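Local coordinates for protein choline dehydrogenase and related flavoproteins (Aspergillus oryzae, PDB 3Q9T) that oxidises formate as a flavin-dependent oxidase of the glucose-methanol-choline family, carrying 8-formyl-FAD at its catalytic site, at residues D64-D76 against Q443-I457. Sequence-based numbering, arbitrary orientation. Where two conformers were deposited one is given.
Sequences DWAYKTTMVRRDD and QPNINLNFFANDLDI. With FAY ([(2R,3S,4R,5R)-5-(6-amino-9H-purin-9-yl)-3,4-dihydroxytetrahydrofuran-2-yl]methyl (2R,3S,4S)-5-(8-formyl-7-methyl-2,4-dioxo-3,4-dihydrobenzo[g]pteridin-10(2H)-yl)-2,3,4-trihydroxypentyl dihydrogen diphosphate), chain D.
D454 OD1 is gripped end-on by both terminal nitrogens of R74, with R74 NH1 at 2.7 Å from D454 OD1. R74 NH1 also donates to F451 O (2.8 Å), nearly in line with that carbonyl. On its other flank the guanidinium holds D76 side-on, R74 NE to D76 OD1 and R74 NH2 to D76 OD2. A bend at chi3 (48°) turns the group to reach both acids. I457 CD1 sits over the centre of one guanidinium face, 3.7 Å above the plane. The bonds to the two carboxylates and F451 O fix its rotation, and the two acids probably balance its charge.

Q443 marks the other end. Its amide pairs with the backbone of K68: OE1 accepts from K68 N in the carbonyl plane, and Q443 NE2 donates to K68 O at 2.7 Å. The second N-H of Q443 NE2 goes to P444 O, so the amide is held flat from three directions. Q443 CB lies against Y67 CD1 (3.6 Å). Y67 OH is hydrogen-bonded to E270 of the FAD site.

Between these ends the backbones are joined by T70 N to I446 O, L448 N to T70 O and F450 N to M71 O. I446 CB and T69 CB meet at 3.5 Å. M71 SD lies beside L448 CD1 and makes an oblique Met-aromatic contact with F450.

K68 NZ bridges to E78 of the second subunit. W65 NE1, at the head of 64-76, makes a weak hydrogen bond to O2B on the adenosine ribose of 8-formyl-FAD; the strand leads away from there. The contact joins the N-terminal and C-terminal GMC family regions, both contributing to the cofactor site, by a short parallel pairing (one beta bridge, T70 with N447) between Q443 and the R74 salt-bridge network.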
loop_
_atom_site.group_PDB
_atom_site.type_symbol
_atom_site.label_atom_id
_atom_site.label_comp_id
_atom_site.label_asym_id
_atom_site.label_seq_id
_atom_site.Cartn_x
_atom_site.Cartn_y
_atom_site.Cartn_z
ATOM N N ASP A 64 -2.250 -18.947 9.263
ATOM C CA ASP A 64 -2.788 -17.824 8.507
ATOM C C ASP A 64 -2.289 -17.823 7.057
ATOM O O ASP A 64 -1.092 -17.694 6.814
ATOM C CB ASP A 64 -2.391 -16.509 9.195
ATOM C CG ASP A 64 -2.973 -15.289 8.518
ATOM O OD1 ASP A 64 -3.637 -15.444 7.466
ATOM O OD2 ASP A 64 -2.753 -14.169 9.036
ATOM N N TRP A 65 -3.215 -17.928 6.104
ATOM C CA TRP A 65 -2.896 -17.766 4.690
ATOM C C TRP A 65 -2.102 -16.483 4.456
ATOM O O TRP A 65 -1.223 -16.442 3.612
ATOM C CB TRP A 65 -4.161 -17.768 3.824
ATOM C CG TRP A 65 -4.829 -19.118 3.731
ATOM C CD1 TRP A 65 -5.864 -19.589 4.509
ATOM C CD2 TRP A 65 -4.505 -20.172 2.818
ATOM N NE1 TRP A 65 -6.201 -20.866 4.125
ATOM C CE2 TRP A 65 -5.378 -21.253 3.097
ATOM C CE3 TRP A 65 -3.562 -20.309 1.788
ATOM C CZ2 TRP A 65 -5.339 -22.448 2.380
ATOM C CZ3 TRP A 65 -3.524 -21.497 1.074
ATOM C CH2 TRP A 65 -4.408 -22.550 1.373
ATOM N N ALA A 66 -2.438 -15.444 5.210
ATOM C CA ALA A 66 -1.711 -14.182 5.190
ATOM C C ALA A 66 -1.624 -13.605 3.781
ATOM O O ALA A 66 -0.556 -13.216 3.320
ATOM C CB ALA A 66 -0.311 -14.339 5.823
ATOM N N TYR A 67 -2.763 -13.550 3.104
ATOM C CA TYR A 67 -2.835 -12.971 1.769
ATOM C C TYR A 67 -2.478 -11.485 1.704
ATOM O O TYR A 67 -2.837 -10.690 2.590
ATOM C CB TYR A 67 -4.250 -13.119 1.209
ATOM C CG TYR A 67 -4.744 -14.537 1.088
ATOM C CD1 TYR A 67 -4.113 -15.443 0.248
ATOM C CD2 TYR A 67 -5.874 -14.964 1.789
ATOM C CE1 TYR A 67 -4.575 -16.749 0.123
ATOM C CE2 TYR A 67 -6.337 -16.259 1.673
ATOM C CZ TYR A 67 -5.683 -17.144 0.837
ATOM O OH TYR A 67 -6.138 -18.423 0.711
ATOM N N LYS A 68 -1.809 -11.112 0.621
ATOM C CA LYS A 68 -1.799 -9.729 0.177
ATOM C C LYS A 68 -3.172 -9.416 -0.402
ATOM O O LYS A 68 -3.721 -10.231 -1.153
ATOM C CB LYS A 68 -0.765 -9.538 -0.931
ATOM C CG LYS A 68 0.689 -9.742 -0.498
ATOM C CD LYS A 68 1.609 -9.596 -1.692
ATOM C CE LYS A 68 3.064 -9.420 -1.265
ATOM N NZ LYS A 68 3.944 -9.384 -2.471
ATOM N N THR A 69 -3.738 -8.262 -0.046
ATOM C CA THR A 69 -4.919 -7.768 -0.740
ATOM C C THR A 69 -5.029 -6.250 -0.787
ATOM O O THR A 69 -4.648 -5.554 0.150
ATOM C CB THR A 69 -6.281 -8.401 -0.235
ATOM O OG1 THR A 69 -6.997 -7.473 0.577
ATOM C CG2 THR A 69 -6.074 -9.675 0.495
ATOM N N THR A 70 -5.541 -5.751 -1.907
ATOM C CA THR A 70 -5.787 -4.325 -2.082
ATOM C C THR A 70 -7.040 -3.924 -1.311
ATOM O O THR A 70 -8.141 -4.437 -1.565
ATOM C CB THR A 70 -5.976 -3.965 -3.579
ATOM O OG1 THR A 70 -4.781 -4.263 -4.302
ATOM C CG2 THR A 70 -6.333 -2.473 -3.761
ATOM N N MET A 71 -6.860 -2.999 -0.377
ATOM C CA MET A 71 -7.929 -2.556 0.511
ATOM C C MET A 71 -8.769 -1.498 -0.169
ATOM O O MET A 71 -10.000 -1.537 -0.128
ATOM C CB MET A 71 -7.332 -2.000 1.804
ATOM C CG MET A 71 -6.582 -3.057 2.625
ATOM S SD MET A 71 -7.711 -4.182 3.494
ATOM C CE MET A 71 -6.899 -5.743 3.173
ATOM N N VAL A 72 -8.093 -0.537 -0.781
ATOM C CA VAL A 72 -8.773 0.468 -1.559
ATOM C C VAL A 72 -8.031 0.777 -2.839
ATOM O O VAL A 72 -6.799 0.772 -2.876
ATOM C CB VAL A 72 -9.136 1.745 -0.725
ATOM C CG1 VAL A 72 -8.510 1.706 0.647
ATOM C CG2 VAL A 72 -8.802 3.013 -1.467
ATOM N N ARG A 73 -8.809 0.992 -3.894
ATOM C CA ARG A 73 -8.292 1.327 -5.206
ATOM C C ARG A 73 -9.179 2.409 -5.807
ATOM O O ARG A 73 -10.090 2.117 -6.572
ATOM C CB ARG A 73 -8.267 0.088 -6.112
ATOM C CG ARG A 73 -7.605 0.336 -7.467
ATOM C CD ARG A 73 -7.503 -0.943 -8.294
ATOM N NE ARG A 73 -6.437 -1.809 -7.806
ATOM C CZ ARG A 73 -6.392 -3.127 -7.997
ATOM N NH1 ARG A 73 -5.368 -3.835 -7.525
ATOM N NH2 ARG A 73 -7.367 -3.743 -8.661
ATOM N N ARG A 74 -8.931 3.648 -5.396
ATOM C CA ARG A 74 -9.610 4.817 -5.922
ATOM C C ARG A 74 -8.581 5.564 -6.758
ATOM O O ARG A 74 -7.386 5.287 -6.651
ATOM C CB ARG A 74 -10.085 5.727 -4.782
ATOM C CG ARG A 74 -11.210 5.152 -3.904
ATOM C CD ARG A 74 -11.335 5.933 -2.591
ATOM N NE ARG A 74 -11.365 7.383 -2.811
ATOM C CZ ARG A 74 -12.472 8.089 -3.030
ATOM N NH1 ARG A 74 -13.665 7.497 -3.053
ATOM N NH2 ARG A 74 -12.388 9.396 -3.216
ATOM N N ASP A 75 -9.032 6.507 -7.581
ATOM C CA ASP A 75 -8.105 7.349 -8.334
ATOM C C ASP A 75 -7.212 8.212 -7.408
ATOM O O ASP A 75 -6.052 8.445 -7.712
ATOM C CB ASP A 75 -8.854 8.225 -9.355
ATOM C CG ASP A 75 -9.214 7.469 -10.652
ATOM O OD1 ASP A 75 -8.835 6.281 -10.771
ATOM O OD2 ASP A 75 -9.859 8.065 -11.565
ATOM N N ASP A 76 -7.754 8.691 -6.290
ATOM C CA ASP A 76 -6.978 9.527 -5.377
ATOM C C ASP A 76 -6.177 8.741 -4.331
ATOM O O ASP A 76 -5.422 9.326 -3.568
ATOM C CB ASP A 76 -7.861 10.570 -4.676
ATOM C CG ASP A 76 -8.953 9.942 -3.764
ATOM O OD1 ASP A 76 -9.051 8.690 -3.666
ATOM O OD2 ASP A 76 -9.727 10.725 -3.154
ATOM N N GLN A 443 -1.537 -17.203 -4.508
ATOM C CA GLN A 443 -2.767 -16.576 -4.047
ATOM C C GLN A 443 -3.500 -15.922 -5.221
ATOM O O GLN A 443 -2.876 -15.432 -6.164
ATOM C CB GLN A 443 -2.476 -15.566 -2.941
ATOM C CG GLN A 443 -1.785 -14.295 -3.399
ATOM C CD GLN A 443 -1.976 -13.198 -2.388
ATOM O OE1 GLN A 443 -1.263 -13.143 -1.388
ATOM N NE2 GLN A 443 -2.971 -12.344 -2.609
ATOM N N PRO A 444 -4.838 -15.950 -5.187
ATOM C CA PRO A 444 -5.521 -15.176 -6.221
ATOM C C PRO A 444 -5.274 -13.700 -5.914
ATOM O O PRO A 444 -4.860 -13.354 -4.795
ATOM C CB PRO A 444 -6.994 -15.529 -5.992
ATOM C CG PRO A 444 -7.073 -15.772 -4.512
ATOM C CD PRO A 444 -5.766 -16.455 -4.159
ATOM N N ASN A 445 -5.500 -12.836 -6.898
ATOM C CA ASN A 445 -5.421 -11.405 -6.656
ATOM C C ASN A 445 -6.734 -10.912 -6.057
ATOM O O ASN A 445 -7.816 -11.354 -6.451
ATOM C CB ASN A 445 -5.051 -10.649 -7.930
ATOM C CG ASN A 445 -3.575 -10.764 -8.259
ATOM O OD1 ASN A 445 -2.739 -10.936 -7.369
ATOM N ND2 ASN A 445 -3.247 -10.682 -9.538
ATOM N N ILE A 446 -6.628 -10.017 -5.082
ATOM C CA ILE A 446 -7.774 -9.636 -4.273
ATOM C C ILE A 446 -7.861 -8.122 -4.142
ATOM O O ILE A 446 -6.968 -7.482 -3.587
ATOM C CB ILE A 446 -7.704 -10.275 -2.841
ATOM C CG1 ILE A 446 -7.427 -11.788 -2.927
ATOM C CG2 ILE A 446 -8.977 -9.974 -2.047
ATOM C CD1 ILE A 446 -7.328 -12.503 -1.576
ATOM N N ASN A 447 -8.944 -7.566 -4.670
ATOM C CA ASN A 447 -9.265 -6.159 -4.495
ATOM C C ASN A 447 -10.614 -5.992 -3.782
ATOM O O ASN A 447 -11.640 -6.452 -4.291
ATOM C CB ASN A 447 -9.298 -5.459 -5.846
ATOM C CG ASN A 447 -9.753 -4.028 -5.734
ATOM O OD1 ASN A 447 -9.637 -3.418 -4.681
ATOM N ND2 ASN A 447 -10.310 -3.492 -6.814
ATOM N N LEU A 448 -10.604 -5.369 -2.598
ATOM C CA LEU A 448 -11.821 -5.209 -1.790
ATOM C C LEU A 448 -12.613 -3.964 -2.169
ATOM O O LEU A 448 -13.775 -3.826 -1.814
ATOM C CB LEU A 448 -11.477 -5.136 -0.293
ATOM C CG LEU A 448 -10.946 -6.414 0.350
ATOM C CD1 LEU A 448 -10.462 -6.164 1.765
ATOM C CD2 LEU A 448 -12.040 -7.469 0.323
ATOM N N ASN A 449 -11.945 -3.033 -2.838
ATOM C CA ASN A 449 -12.601 -1.856 -3.372
ATOM C C ASN A 449 -13.360 -1.058 -2.310
ATOM O O ASN A 449 -14.443 -0.536 -2.567
ATOM C CB ASN A 449 -13.520 -2.243 -4.531
ATOM C CG ASN A 449 -13.886 -1.055 -5.408
ATOM O OD1 ASN A 449 -13.064 -0.169 -5.641
ATOM N ND2 ASN A 449 -15.129 -1.031 -5.896
ATOM N N PHE A 450 -12.776 -0.968 -1.122
ATOM C CA PHE A 450 -13.361 -0.203 -0.034
ATOM C C PHE A 450 -13.458 1.270 -0.427
ATOM O O PHE A 450 -12.508 1.850 -0.995
ATOM C CB PHE A 450 -12.494 -0.316 1.230
ATOM C CG PHE A 450 -12.643 -1.606 1.991
ATOM C CD1 PHE A 450 -13.858 -2.293 2.020
ATOM C CD2 PHE A 450 -11.579 -2.101 2.736
ATOM C CE1 PHE A 450 -13.998 -3.455 2.749
ATOM C CE2 PHE A 450 -11.708 -3.288 3.463
ATOM C CZ PHE A 450 -12.920 -3.955 3.480
ATOM N N PHE A 451 -14.596 1.880 -0.117
ATOM C CA PHE A 451 -14.761 3.321 -0.269
ATOM C C PHE A 451 -14.720 3.804 -1.742
ATOM O O PHE A 451 -14.384 4.953 -2.025
ATOM C CB PHE A 451 -13.729 4.052 0.595
ATOM C CG PHE A 451 -13.882 3.778 2.070
ATOM C CD1 PHE A 451 -15.013 4.220 2.759
ATOM C CD2 PHE A 451 -12.911 3.073 2.772
ATOM C CE1 PHE A 451 -15.172 3.968 4.097
ATOM C CE2 PHE A 451 -13.065 2.814 4.136
ATOM C CZ PHE A 451 -14.192 3.262 4.801
ATOM N N ALA A 452 -15.045 2.920 -2.676
ATOM C CA ALA A 452 -15.163 3.339 -4.074
ATOM C C ALA A 452 -16.143 4.511 -4.171
ATOM O O ALA A 452 -15.939 5.436 -4.946
ATOM C CB ALA A 452 -15.614 2.181 -4.951
ATOM N N ASN A 453 -17.204 4.471 -3.366
ATOM C CA ASN A 453 -18.186 5.556 -3.327
ATOM C C ASN A 453 -17.869 6.529 -2.181
ATOM O O ASN A 453 -17.681 6.105 -1.039
ATOM C CB ASN A 453 -19.603 4.972 -3.179
ATOM C CG ASN A 453 -20.702 6.016 -3.348
ATOM O OD1 ASN A 453 -20.582 7.149 -2.874
ATOM N ND2 ASN A 453 -21.790 5.631 -4.018
ATOM N N ASP A 454 -17.802 7.825 -2.477
ATOM C CA ASP A 454 -17.536 8.851 -1.451
ATOM C C ASP A 454 -18.510 8.856 -0.266
ATOM O O ASP A 454 -18.119 9.156 0.870
ATOM C CB ASP A 454 -17.521 10.237 -2.087
ATOM C CG ASP A 454 -16.227 10.534 -2.835
ATOM O OD1 ASP A 454 -15.353 9.641 -2.949
ATOM O OD2 ASP A 454 -16.094 11.676 -3.320
ATOM N N LEU A 455 -19.781 8.549 -0.518
ATOM C CA LEU A 455 -20.764 8.480 0.577
ATOM C C LEU A 455 -20.294 7.569 1.708
ATOM O O LEU A 455 -20.534 7.865 2.869
ATOM C CB LEU A 455 -22.121 7.985 0.084
ATOM C CG LEU A 455 -23.328 8.901 -0.095
ATOM C CD1 LEU A 455 -24.551 8.298 0.633
ATOM C CD2 LEU A 455 -23.075 10.354 0.328
ATOM N N ASP A 456 -19.625 6.466 1.363
ATOM C CA ASP A 456 -19.086 5.532 2.362
ATOM C C ASP A 456 -18.056 6.216 3.241
ATOM O O ASP A 456 -17.960 5.933 4.433
ATOM C CB ASP A 456 -18.446 4.298 1.700
ATOM C CG ASP A 456 -19.448 3.180 1.414
ATOM O OD1 ASP A 456 -20.645 3.340 1.736
ATOM O OD2 ASP A 456 -19.031 2.125 0.866
ATOM N N ILE A 457 -17.246 7.091 2.647
ATOM C CA ILE A 457 -16.251 7.830 3.415
ATOM C C ILE A 457 -16.973 8.755 4.399
ATOM O O ILE A 457 -16.607 8.860 5.566
ATOM C CB ILE A 457 -15.317 8.679 2.494
ATOM C CG1 ILE A 457 -14.518 7.771 1.545
ATOM C CG2 ILE A 457 -14.391 9.561 3.322
ATOM C CD1 ILE A 457 -13.578 8.531 0.594
HETATM P P FAY D . -15.774 -19.993 5.257
HETATM N N1 FAY D . -17.000 -13.456 11.811
HETATM C C2 FAY D . -17.775 -13.380 12.967
HETATM O O2 FAY D . -18.948 -13.735 12.946
HETATM N N3 FAY D . -17.156 -13.375 14.199
HETATM C C4 FAY D . -15.882 -12.873 14.294
HETATM O O4 FAY D . -15.608 -12.187 15.297
HETATM N N5 FAY D . -13.802 -12.453 13.201
HETATM C C6 FAY D . -11.613 -12.526 12.350
HETATM C C7 FAY D . -10.694 -12.917 11.392
HETATM C C8 FAY D . -11.138 -13.575 10.241
HETATM O O8 FAY D . -10.454 -14.893 8.428
HETATM C C9 FAY D . -12.486 -13.940 10.131
HETATM P PA FAY D . -13.054 -20.615 5.729
HETATM C "C1'" FAY D . -15.341 -14.472 9.673
HETATM C C10 FAY D . -15.650 -13.206 11.869
HETATM N N10 FAY D . -14.804 -13.653 10.850
HETATM N N1A FAY D . -6.429 -26.303 -0.856
HETATM O O1A FAY D . -11.820 -19.794 5.560
HETATM C C1B FAY D . -9.234 -24.263 3.087
HETATM O O1P FAY D . -16.264 -21.403 5.479
HETATM C "C2'" FAY D . -15.470 -15.972 10.026
HETATM O "O2'" FAY D . -14.313 -16.345 10.685
HETATM C C2A FAY D . -6.876 -26.947 0.283
HETATM O O2A FAY D . -13.513 -20.742 7.149
HETATM C C2B FAY D . -8.768 -23.250 4.118
HETATM O O2B FAY D . -7.572 -23.630 4.774
HETATM O O2P FAY D . -16.526 -19.326 4.119
HETATM C "C3'" FAY D . -15.817 -17.058 8.955
HETATM O "O3'" FAY D . -15.113 -18.292 9.080
HETATM N N3A FAY D . -7.608 -26.259 1.237
HETATM C C3B FAY D . -9.939 -23.242 5.076
HETATM O O3B FAY D . -9.802 -24.326 5.962
HETATM O O3P FAY D . -14.222 -20.016 4.824
HETATM C "C4'" FAY D . -15.695 -16.620 7.518
HETATM O "O4'" FAY D . -16.408 -15.389 7.427
HETATM C C4A FAY D . -7.893 -24.945 1.047
HETATM C C4B FAY D . -11.126 -23.542 4.195
HETATM O O4B FAY D . -10.615 -24.031 2.967
HETATM C C4X FAY D . -15.129 -12.786 13.107
HETATM C "C5'" FAY D . -16.264 -17.696 6.561
HETATM O "O5'" FAY D . -15.811 -19.058 6.603
HETATM C C5A FAY D . -7.461 -24.283 -0.099
HETATM C C5B FAY D . -11.983 -22.309 3.981
HETATM O O5B FAY D . -12.739 -22.102 5.149
HETATM C C5X FAY D . -12.976 -12.699 12.126
HETATM C C6A FAY D . -6.716 -24.964 -1.060
HETATM N N6A FAY D . -6.214 -24.303 -2.113
HETATM N N7A FAY D . -7.887 -23.006 -0.027
HETATM C C7M FAY D . -9.267 -12.445 11.542
HETATM C C8A FAY D . -8.584 -22.837 1.117
HETATM C C8M FAY D . -10.134 -14.314 9.443
HETATM C C9A FAY D . -13.430 -13.468 11.041
HETATM N N9A FAY D . -8.589 -24.024 1.790
HETATM O O HOH W 1 -4.084 -9.285 -3.872
HETATM O O HOH W 2 -4.139 -6.731 -5.085
HETATM O O HOH W 3 -11.651 1.430 -3.873
HETATM O O HOH W 4 -11.366 -0.374 -7.689
HETATM O O HOH W 5 -12.803 2.424 -6.442
HETATM O O HOH W 6 -13.280 12.310 -3.555
#